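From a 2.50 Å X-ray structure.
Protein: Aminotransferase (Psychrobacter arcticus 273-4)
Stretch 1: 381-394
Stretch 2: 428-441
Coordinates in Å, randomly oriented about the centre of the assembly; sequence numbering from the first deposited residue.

Stretch 1 381-394: DLYERLKAKGTLIV
Stretch 2 428-441: DGIKVIGEVVRELY

What forms the apolar centre of the contact? Leu386 (chi1 m, chi2 t) and Leu382 (chi1 t, chi2 p) leave their helix sideways, yet their ends reach the helix of 428-441. Leu386 CD2 lies 4.2 Å from Val432 CG1, 4.1 Å from Val436 CG2 and 4.1 Å from Ile433 CA, while Leu386 CD1 is 4.2 Å from Ile433 CG1. One turn earlier, Leu382 CD1 meets Val436 CG1 at 3.8 Å and Leu440 CD2 at 4.3 Å, and Leu382 CD2 meets Val437 CG2 at 4.0 Å. Val432, Val436 and Val437 are all t; Ile433 is m, t. These are van der Waals distances between aliphatic carbons, which gain by excluding water together.

How do the backbones run to allow this? The first helix runs from before Asp381 through at least Lys387, and the second, which also begins earlier in the chain, spans 428-441. Their axes approach to 10.7 Å, with N-to-C directions 125° apart, so the register descends on one side as it climbs on the other: Leu382 CA is 8.2 Å from Val437 CA, Leu386 CA 7.2 Å from Ile433 CA, and Thr391 CA 5.7 Å from Gly429 CA. Successive i to i+4 backbone hydrogen bonds hold the second helix, from Val432 N to Asp428 O (3.2 Å) through Tyr441 N to Val437 O (3.0 Å).

Where do the backbones come closest? At Thr391 and Gly429, which has no side chain between its CA and the Thr391 methyl. After the first helix, Gly390 turns the chain at phi 78°, psi -2°, and Thr391 N bonds back to Leu386 O at 3.0 Å. The short strand 391-392 follows. Thr391 (m) points toward the second helix, its CG2 3.9 Å from Gly429 CA; an ideal CB on Gly429 would stand 3.7 Å from Thr391 CG2. Thr391 OG1 lies 3.8 Å from Val432 CB and is hydrogen-bonded elsewhere in the structure. Farther along, Ile393 (p, p) sets CG2 4.0 Å from Ile433 CD1.

What happens at the polar edge? Lys389 (m, t, p, p) lends its carbon there, placing CD 3.9 Å from Val436 CG2 and CB 4.2 Å from Val432 CG1; Arg385 (m, t, t, chi4 -115°) instead brings a guanidinium nitrogen, NH1, to 4.2 Å from Leu440 CD1, obliquely. Its charge is paired within its own helix, NE donating to Asp381 OD1 at 3.3 Å in a salt bridge. On the other helix, Lys431 NZ makes a weak hydrogen bond to Glu435 OE2 at 3.1 Å, also a salt bridge. No hydrogen bond crosses between the stretches; packing alone buries 496 Å².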

ATOM      1  N   ASP A 381       1.498  26.319 -20.981  1.00 42.40           N
ATOM      2  CA  ASP A 381       2.417  26.739 -22.040  1.00 43.63           C
ATOM      3  C   ASP A 381       3.712  27.276 -21.407  1.00 43.10           C
ATOM      4  O   ASP A 381       4.807  26.977 -21.894  1.00 43.53           O
ATOM      5  CB  ASP A 381       1.749  27.799 -22.925  1.00 45.64           C
ATOM      6  CG  ASP A 381       2.189  27.726 -24.373  1.00 47.40           C
ATOM      7  OD1 ASP A 381       3.419  27.633 -24.643  1.00 48.94           O
ATOM      8  OD2 ASP A 381       1.283  27.783 -25.239  1.00 47.77           O
ATOM      9  N   LEU A 382       3.581  28.070 -20.337  1.00 41.86           N
ATOM     10  CA  LEU A 382       4.735  28.547 -19.557  1.00 40.76           C
ATOM     11  C   LEU A 382       5.561  27.353 -19.059  1.00 40.00           C
ATOM     12  O   LEU A 382       6.767  27.351 -19.196  1.00 39.76           O
ATOM     13  CB  LEU A 382       4.297  29.409 -18.362  1.00 40.13           C
ATOM     14  CG  LEU A 382       5.365  30.010 -17.440  1.00 39.01           C
ATOM     15  CD1 LEU A 382       6.356  30.786 -18.272  1.00 38.70           C
ATOM     16  CD2 LEU A 382       4.732  30.892 -16.346  1.00 37.74           C
ATOM     17  N   TYR A 383       4.893  26.347 -18.509  1.00 40.19           N
ATOM     18  CA  TYR A 383       5.548  25.103 -18.056  1.00 40.65           C
ATOM     19  C   TYR A 383       6.422  24.453 -19.141  1.00 41.19           C
ATOM     20  O   TYR A 383       7.541  24.043 -18.856  1.00 40.80           O
ATOM     21  CB  TYR A 383       4.509  24.105 -17.516  1.00 40.49           C
ATOM     22  CG  TYR A 383       4.963  22.667 -17.476  1.00 40.48           C
ATOM     23  CD1 TYR A 383       5.706  22.174 -16.400  1.00 40.61           C
ATOM     24  CD2 TYR A 383       4.638  21.783 -18.518  1.00 40.63           C
ATOM     25  CE1 TYR A 383       6.132  20.827 -16.368  1.00 40.33           C
ATOM     26  CE2 TYR A 383       5.058  20.439 -18.495  1.00 40.45           C
ATOM     27  CZ  TYR A 383       5.807  19.979 -17.424  1.00 40.23           C
ATOM     28  OH  TYR A 383       6.208  18.677 -17.419  1.00 40.93           O
ATOM     29  N   GLU A 384       5.904  24.381 -20.370  1.00 42.69           N
ATOM     30  CA  GLU A 384       6.634  23.791 -21.510  1.00 43.04           C
ATOM     31  C   GLU A 384       7.873  24.604 -21.863  1.00 42.51           C
ATOM     32  O   GLU A 384       8.925  24.035 -22.139  1.00 42.44           O
ATOM     33  CB  GLU A 384       5.735  23.653 -22.760  1.00 43.52           C
ATOM     34  CG  GLU A 384       4.542  22.687 -22.620  1.00 44.34           C
ATOM     35  CD  GLU A 384       4.908  21.200 -22.492  1.00 45.06           C
ATOM     36  OE1 GLU A 384       5.991  20.793 -22.976  1.00 45.87           O
ATOM     37  OE2 GLU A 384       4.086  20.433 -21.921  1.00 45.07           O
ATOM     38  N   ARG A 385       7.738  25.927 -21.856  1.00 42.72           N
ATOM     39  CA  ARG A 385       8.859  26.830 -22.176  1.00 43.47           C
ATOM     40  C   ARG A 385       9.970  26.770 -21.140  1.00 43.32           C
ATOM     41  O   ARG A 385      11.148  26.731 -21.506  1.00 43.80           O
ATOM     42  CB  ARG A 385       8.380  28.268 -22.339  1.00 43.87           C
ATOM     43  CG  ARG A 385       7.569  28.476 -23.604  1.00 44.34           C
ATOM     44  CD  ARG A 385       6.779  29.756 -23.517  1.00 44.84           C
ATOM     45  NE  ARG A 385       5.816  29.853 -24.613  1.00 44.97           N
ATOM     46  CZ  ARG A 385       5.802  30.755 -25.600  1.00 44.51           C
ATOM     47  NH1 ARG A 385       6.683  31.764 -25.675  1.00 43.58           N
ATOM     48  NH2 ARG A 385       4.832  30.665 -26.510  1.00 44.55           N
ATOM     49  N   LEU A 386       9.583  26.770 -19.863  1.00 42.98           N
ATOM     50  CA  LEU A 386      10.531  26.628 -18.743  1.00 42.13           C
ATOM     51  C   LEU A 386      11.213  25.246 -18.780  1.00 42.39           C
ATOM     52  O   LEU A 386      12.431  25.167 -18.575  1.00 41.87           O
ATOM     53  CB  LEU A 386       9.839  26.862 -17.393  1.00 41.02           C
ATOM     54  CG  LEU A 386       9.240  28.241 -17.118  1.00 40.36           C
ATOM     55  CD1 LEU A 386       8.356  28.201 -15.884  1.00 39.65           C
ATOM     56  CD2 LEU A 386      10.327  29.288 -16.981  1.00 40.70           C
ATOM     57  N   LYS A 387      10.442  24.184 -19.065  1.00 43.26           N
ATOM     58  CA  LYS A 387      10.979  22.797 -19.163  1.00 44.23           C
ATOM     59  C   LYS A 387      12.083  22.678 -20.222  1.00 44.23           C
ATOM     60  O   LYS A 387      13.093  22.002 -19.978  1.00 44.87           O
ATOM     61  CB  LYS A 387       9.859  21.766 -19.413  1.00 44.66           C
ATOM     62  CG  LYS A 387      10.312  20.287 -19.585  1.00 45.33           C
ATOM     63  CD  LYS A 387       9.163  19.263 -19.397  1.00 45.70           C
ATOM     64  CE  LYS A 387       7.983  19.492 -20.360  1.00 46.42           C
ATOM     65  NZ  LYS A 387       8.285  19.291 -21.810  1.00 46.25           N
ATOM     66  N   ALA A 388      11.874  23.337 -21.371  1.00 43.84           N
ATOM     67  CA  ALA A 388      12.859  23.399 -22.470  1.00 43.36           C
ATOM     68  C   ALA A 388      14.113  24.231 -22.102  1.00 43.04           C
ATOM     69  O   ALA A 388      15.138  24.080 -22.767  1.00 42.65           O
ATOM     70  CB  ALA A 388      12.205  23.931 -23.784  1.00 42.55           C
ATOM     71  N   LYS A 389      14.017  25.112 -21.082  1.00 42.70           N
ATOM     72  CA  LYS A 389      15.154  25.904 -20.540  1.00 42.22           C
ATOM     73  C   LYS A 389      15.663  25.357 -19.172  1.00 42.02           C
ATOM     74  O   LYS A 389      16.288  26.088 -18.380  1.00 42.66           O
ATOM     75  CB  LYS A 389      14.790  27.402 -20.452  1.00 42.08           C
ATOM     76  CG  LYS A 389      14.332  28.003 -21.791  1.00 42.24           C
ATOM     77  CD  LYS A 389      14.052  29.517 -21.737  1.00 42.30           C
ATOM     78  CE  LYS A 389      15.303  30.350 -22.044  1.00 42.57           C
ATOM     79  NZ  LYS A 389      15.737  30.292 -23.481  1.00 41.97           N
ATOM     80  N   GLY A 390      15.388  24.079 -18.897  1.00 41.06           N
ATOM     81  CA  GLY A 390      15.861  23.404 -17.696  1.00 40.59           C
ATOM     82  C   GLY A 390      15.193  23.620 -16.346  1.00 40.30           C
ATOM     83  O   GLY A 390      15.622  22.986 -15.382  1.00 40.89           O
ATOM     84  N   THR A 391      14.174  24.486 -16.252  1.00 39.29           N
ATOM     85  CA  THR A 391      13.467  24.763 -14.976  1.00 38.67           C
ATOM     86  C   THR A 391      12.053  24.124 -14.948  1.00 39.05           C
ATOM     87  O   THR A 391      11.232  24.365 -15.843  1.00 38.73           O
ATOM     88  CB  THR A 391      13.411  26.278 -14.696  1.00 38.04           C
ATOM     89  OG1 THR A 391      14.745  26.779 -14.604  1.00 38.25           O
ATOM     90  CG2 THR A 391      12.700  26.588 -13.383  1.00 37.58           C
ATOM     91  N   LEU A 392      11.775  23.323 -13.912  1.00 38.68           N
ATOM     92  CA  LEU A 392      10.505  22.610 -13.789  1.00 38.95           C
ATOM     93  C   LEU A 392       9.656  23.120 -12.641  1.00 38.34           C
ATOM     94  O   LEU A 392      10.110  23.127 -11.517  1.00 39.92           O
ATOM     95  CB  LEU A 392      10.735  21.103 -13.648  1.00 39.70           C
ATOM     96  CG  LEU A 392      10.957  20.346 -14.974  1.00 40.70           C
ATOM     97  CD1 LEU A 392      12.231  20.771 -15.697  1.00 41.00           C
ATOM     98  CD2 LEU A 392      10.977  18.837 -14.724  1.00 41.49           C
ATOM     99  N   ILE A 393       8.434  23.549 -12.954  1.00 36.92           N
ATOM    100  CA  ILE A 393       7.425  23.971 -11.982  1.00 35.75           C
ATOM    101  C   ILE A 393       6.166  23.153 -12.308  1.00 34.72           C
ATOM    102  O   ILE A 393       6.223  22.298 -13.174  1.00 34.87           O
ATOM    103  CB  ILE A 393       7.237  25.527 -11.994  1.00 36.01           C
ATOM    104  CG1 ILE A 393       6.847  26.098 -13.372  1.00 35.70           C
ATOM    105  CG2 ILE A 393       8.544  26.202 -11.571  1.00 35.74           C
ATOM    106  CD1 ILE A 393       5.458  25.768 -13.863  1.00 35.60           C
ATOM    107  N   VAL A 394       5.054  23.370 -11.611  1.00 34.56           N
ATOM    108  CA  VAL A 394       3.790  22.674 -11.920  1.00 34.14           C
ATOM    109  C   VAL A 394       2.723  23.717 -12.347  1.00 34.12           C
ATOM    110  O   VAL A 394       2.504  24.700 -11.624  1.00 33.07           O
ATOM    111  CB  VAL A 394       3.290  21.819 -10.746  1.00 34.34           C
ATOM    112  CG1 VAL A 394       2.144  20.912 -11.199  1.00 34.37           C
ATOM    113  CG2 VAL A 394       4.421  20.942 -10.203  1.00 34.96           C
ATOM    114  N   ASP A 428      18.573  30.197  -9.230  1.00 38.68           N
ATOM    115  CA  ASP A 428      18.666  29.884 -10.663  1.00 39.38           C
ATOM    116  C   ASP A 428      17.291  29.785 -11.340  1.00 39.17           C
ATOM    117  O   ASP A 428      17.077  30.366 -12.405  1.00 39.00           O
ATOM    118  CB  ASP A 428      19.421  28.555 -10.888  1.00 40.02           C
ATOM    119  CG  ASP A 428      20.889  28.604 -10.462  1.00 40.67           C
ATOM    120  OD1 ASP A 428      21.418  29.678 -10.085  1.00 40.98           O
ATOM    121  OD2 ASP A 428      21.519  27.531 -10.517  1.00 41.58           O
ATOM    122  N   GLY A 429      16.381  29.039 -10.707  1.00 39.36           N
ATOM    123  CA  GLY A 429      15.026  28.805 -11.196  1.00 38.89           C
ATOM    124  C   GLY A 429      14.211  30.070 -11.306  1.00 38.75           C
ATOM    125  O   GLY A 429      13.628  30.329 -12.353  1.00 38.75           O
ATOM    126  N   ILE A 430      14.192  30.860 -10.231  1.00 38.67           N
ATOM    127  CA  ILE A 430      13.469  32.138 -10.212  1.00 38.08           C
ATOM    128  C   ILE A 430      14.071  33.124 -11.235  1.00 38.80           C
ATOM    129  O   ILE A 430      13.313  33.870 -11.863  1.00 39.79           O
ATOM    130  CB  ILE A 430      13.381  32.736  -8.793  1.00 37.12           C
ATOM    131  CG1 ILE A 430      12.490  31.859  -7.925  1.00 36.41           C
ATOM    132  CG2 ILE A 430      12.798  34.152  -8.805  1.00 37.30           C
ATOM    133  CD1 ILE A 430      12.548  32.218  -6.478  1.00 36.56           C
ATOM    134  N   LYS A 431      15.399  33.107 -11.421  1.00 38.44           N
ATOM    135  CA  LYS A 431      16.063  33.950 -12.444  1.00 38.23           C
ATOM    136  C   LYS A 431      15.469  33.667 -13.844  1.00 37.23           C
ATOM    137  O   LYS A 431      15.098  34.604 -14.546  1.00 36.18           O
ATOM    138  CB  LYS A 431      17.598  33.744 -12.455  1.00 38.65           C
ATOM    139  CG  LYS A 431      18.419  34.691 -13.373  1.00 39.15           C
ATOM    140  CD  LYS A 431      19.906  34.285 -13.366  1.00 39.90           C
ATOM    141  CE  LYS A 431      20.798  35.198 -14.199  1.00 40.33           C
ATOM    142  NZ  LYS A 431      20.382  35.251 -15.634  1.00 40.97           N
ATOM    143  N   VAL A 432      15.347  32.378 -14.196  1.00 36.57           N
ATOM    144  CA  VAL A 432      14.791  31.933 -15.493  1.00 35.96           C
ATOM    145  C   VAL A 432      13.292  32.245 -15.572  1.00 34.92           C
ATOM    146  O   VAL A 432      12.831  32.740 -16.600  1.00 34.89           O
ATOM    147  CB  VAL A 432      15.051  30.409 -15.774  1.00 36.31           C
ATOM    148  CG1 VAL A 432      14.481  29.988 -17.139  1.00 35.43           C
ATOM    149  CG2 VAL A 432      16.546  30.100 -15.722  1.00 36.41           C
ATOM    150  N   ILE A 433      12.550  31.961 -14.499  1.00 34.35           N
ATOM    151  CA  ILE A 433      11.118  32.319 -14.402  1.00 34.74           C
ATOM    152  C   ILE A 433      10.925  33.819 -14.627  1.00 36.00           C
ATOM    153  O   ILE A 433      10.016  34.221 -15.348  1.00 37.06           O
ATOM    154  CB  ILE A 433      10.489  31.925 -13.041  1.00 34.32           C
ATOM    155  CG1 ILE A 433      10.351  30.395 -12.929  1.00 33.47           C
ATOM    156  CG2 ILE A 433       9.098  32.565 -12.858  1.00 33.98           C
ATOM    157  CD1 ILE A 433      10.051  29.890 -11.528  1.00 32.82           C
ATOM    158  N   GLY A 434      11.803  34.636 -14.049  1.00 36.38           N
ATOM    159  CA  GLY A 434      11.732  36.073 -14.218  1.00 37.18           C
ATOM    160  C   GLY A 434      11.977  36.525 -15.647  1.00 38.30           C
ATOM    161  O   GLY A 434      11.216  37.337 -16.181  1.00 39.25           O
ATOM    162  N   GLU A 435      13.031  35.994 -16.270  1.00 38.75           N
ATOM    163  CA  GLU A 435      13.397  36.365 -17.642  1.00 38.89           C
ATOM    164  C   GLU A 435      12.289  35.997 -18.622  1.00 38.44           C
ATOM    165  O   GLU A 435      11.806  36.867 -19.348  1.00 38.17           O
ATOM    166  CB  GLU A 435      14.749  35.752 -18.053  1.00 40.05           C
ATOM    167  CG  GLU A 435      15.954  36.464 -17.389  1.00 41.40           C
ATOM    168  CD  GLU A 435      17.275  35.703 -17.496  1.00 42.38           C
ATOM    169  OE1 GLU A 435      17.271  34.453 -17.376  1.00 42.88           O
ATOM    170  OE2 GLU A 435      18.331  36.362 -17.657  1.00 43.11           O
ATOM    171  N   VAL A 436      11.843  34.740 -18.573  1.00 37.82           N
ATOM    172  CA  VAL A 436      10.790  34.252 -19.478  1.00 37.18           C
ATOM    173  C   VAL A 436       9.478  35.054 -19.347  1.00 36.87           C
ATOM    174  O   VAL A 436       8.937  35.506 -20.372  1.00 36.33           O
ATOM    175  CB  VAL A 436      10.552  32.724 -19.320  1.00 36.52           C
ATOM    176  CG1 VAL A 436       9.337  32.256 -20.126  1.00 36.02           C
ATOM    177  CG2 VAL A 436      11.809  31.953 -19.738  1.00 35.73           C
ATOM    178  N   VAL A 437       9.035  35.276 -18.103  1.00 36.21           N
ATOM    179  CA  VAL A 437       7.776  35.990 -17.820  1.00 36.13           C
ATOM    180  C   VAL A 437       7.835  37.481 -18.157  1.00 37.52           C
ATOM    181  O   VAL A 437       6.884  38.021 -18.720  1.00 37.23           O
ATOM    182  CB  VAL A 437       7.295  35.770 -16.354  1.00 35.61           C
ATOM    183  CG1 VAL A 437       6.127  36.694 -16.002  1.00 35.18           C
ATOM    184  CG2 VAL A 437       6.910  34.299 -16.129  1.00 33.84           C
ATOM    185  N   ARG A 438       8.934  38.149 -17.806  1.00 38.99           N
ATOM    186  CA  ARG A 438       9.093  39.568 -18.149  1.00 39.42           C
ATOM    187  C   ARG A 438       9.054  39.755 -19.663  1.00 40.34           C
ATOM    188  O   ARG A 438       8.364  40.644 -20.150  1.00 40.91           O
ATOM    189  CB  ARG A 438      10.390  40.158 -17.591  1.00 39.51           C
ATOM    190  CG  ARG A 438      10.386  40.461 -16.084  1.00 39.23           C
ATOM    191  CD  ARG A 438      11.540  41.431 -15.716  1.00 38.89           C
ATOM    192  NE  ARG A 438      12.835  40.989 -16.240  1.00 38.60           N
ATOM    193  CZ  ARG A 438      13.652  40.084 -15.687  1.00 38.05           C
ATOM    194  NH1 ARG A 438      13.354  39.464 -14.537  1.00 37.77           N
ATOM    195  NH2 ARG A 438      14.793  39.782 -16.316  1.00 37.94           N
ATOM    196  N   GLU A 439       9.769  38.890 -20.386  1.00 41.11           N
ATOM    197  CA  GLU A 439       9.839  38.910 -21.861  1.00 41.73           C
ATOM    198  C   GLU A 439       8.430  38.764 -22.480  1.00 42.39           C
ATOM    199  O   GLU A 439       8.128  39.436 -23.477  1.00 43.14           O
ATOM    200  CB  GLU A 439      10.828  37.821 -22.347  1.00 41.94           C
ATOM    201  CG  GLU A 439      11.266  37.851 -23.810  1.00 42.17           C
ATOM    202  CD  GLU A 439      10.233  37.334 -24.803  1.00 43.00           C
ATOM    203  OE1 GLU A 439       9.347  36.522 -24.440  1.00 44.13           O
ATOM    204  OE2 GLU A 439      10.315  37.732 -25.980  1.00 43.43           O
ATOM    205  N   LEU A 440       7.593  37.901 -21.887  1.00 42.32           N
ATOM    206  CA  LEU A 440       6.193  37.696 -22.313  1.00 42.49           C
ATOM    207  C   LEU A 440       5.345  38.949 -22.094  1.00 42.17           C
ATOM    208  O   LEU A 440       4.634  39.375 -23.014  1.00 43.15           O
ATOM    209  CB  LEU A 440       5.532  36.489 -21.603  1.00 43.09           C
ATOM    210  CG  LEU A 440       5.771  35.045 -22.096  1.00 43.73           C
ATOM    211  CD1 LEU A 440       7.142  34.810 -22.775  1.00 44.10           C
ATOM    212  CD2 LEU A 440       5.529  34.045 -20.926  1.00 43.68           C
ATOM    213  N   TYR A 441       5.406  39.527 -20.895  1.00 41.00           N
ATOM    214  CA  TYR A 441       4.655  40.765 -20.597  1.00 40.64           C
ATOM    215  C   TYR A 441       5.106  41.977 -21.428  1.00 41.11           C
ATOM    216  O   TYR A 441       4.285  42.825 -21.777  1.00 40.77           O
ATOM    217  CB  TYR A 441       4.704  41.139 -19.109  1.00 40.09           C
ATOM    218  CG  TYR A 441       3.728  40.397 -18.212  1.00 39.54           C
ATOM    219  CD1 TYR A 441       2.367  40.724 -18.218  1.00 39.18           C
ATOM    220  CD2 TYR A 441       4.165  39.412 -17.313  1.00 39.40           C
ATOM    221  CE1 TYR A 441       1.457  40.069 -17.376  1.00 39.15           C
ATOM    222  CE2 TYR A 441       3.259  38.752 -16.461  1.00 39.11           C
ATOM    223  CZ  TYR A 441       1.912  39.091 -16.503  1.00 38.75           C
ATOM    224  OH  TYR A 441       1.036  38.469 -15.680  1.00 38.30           O
TER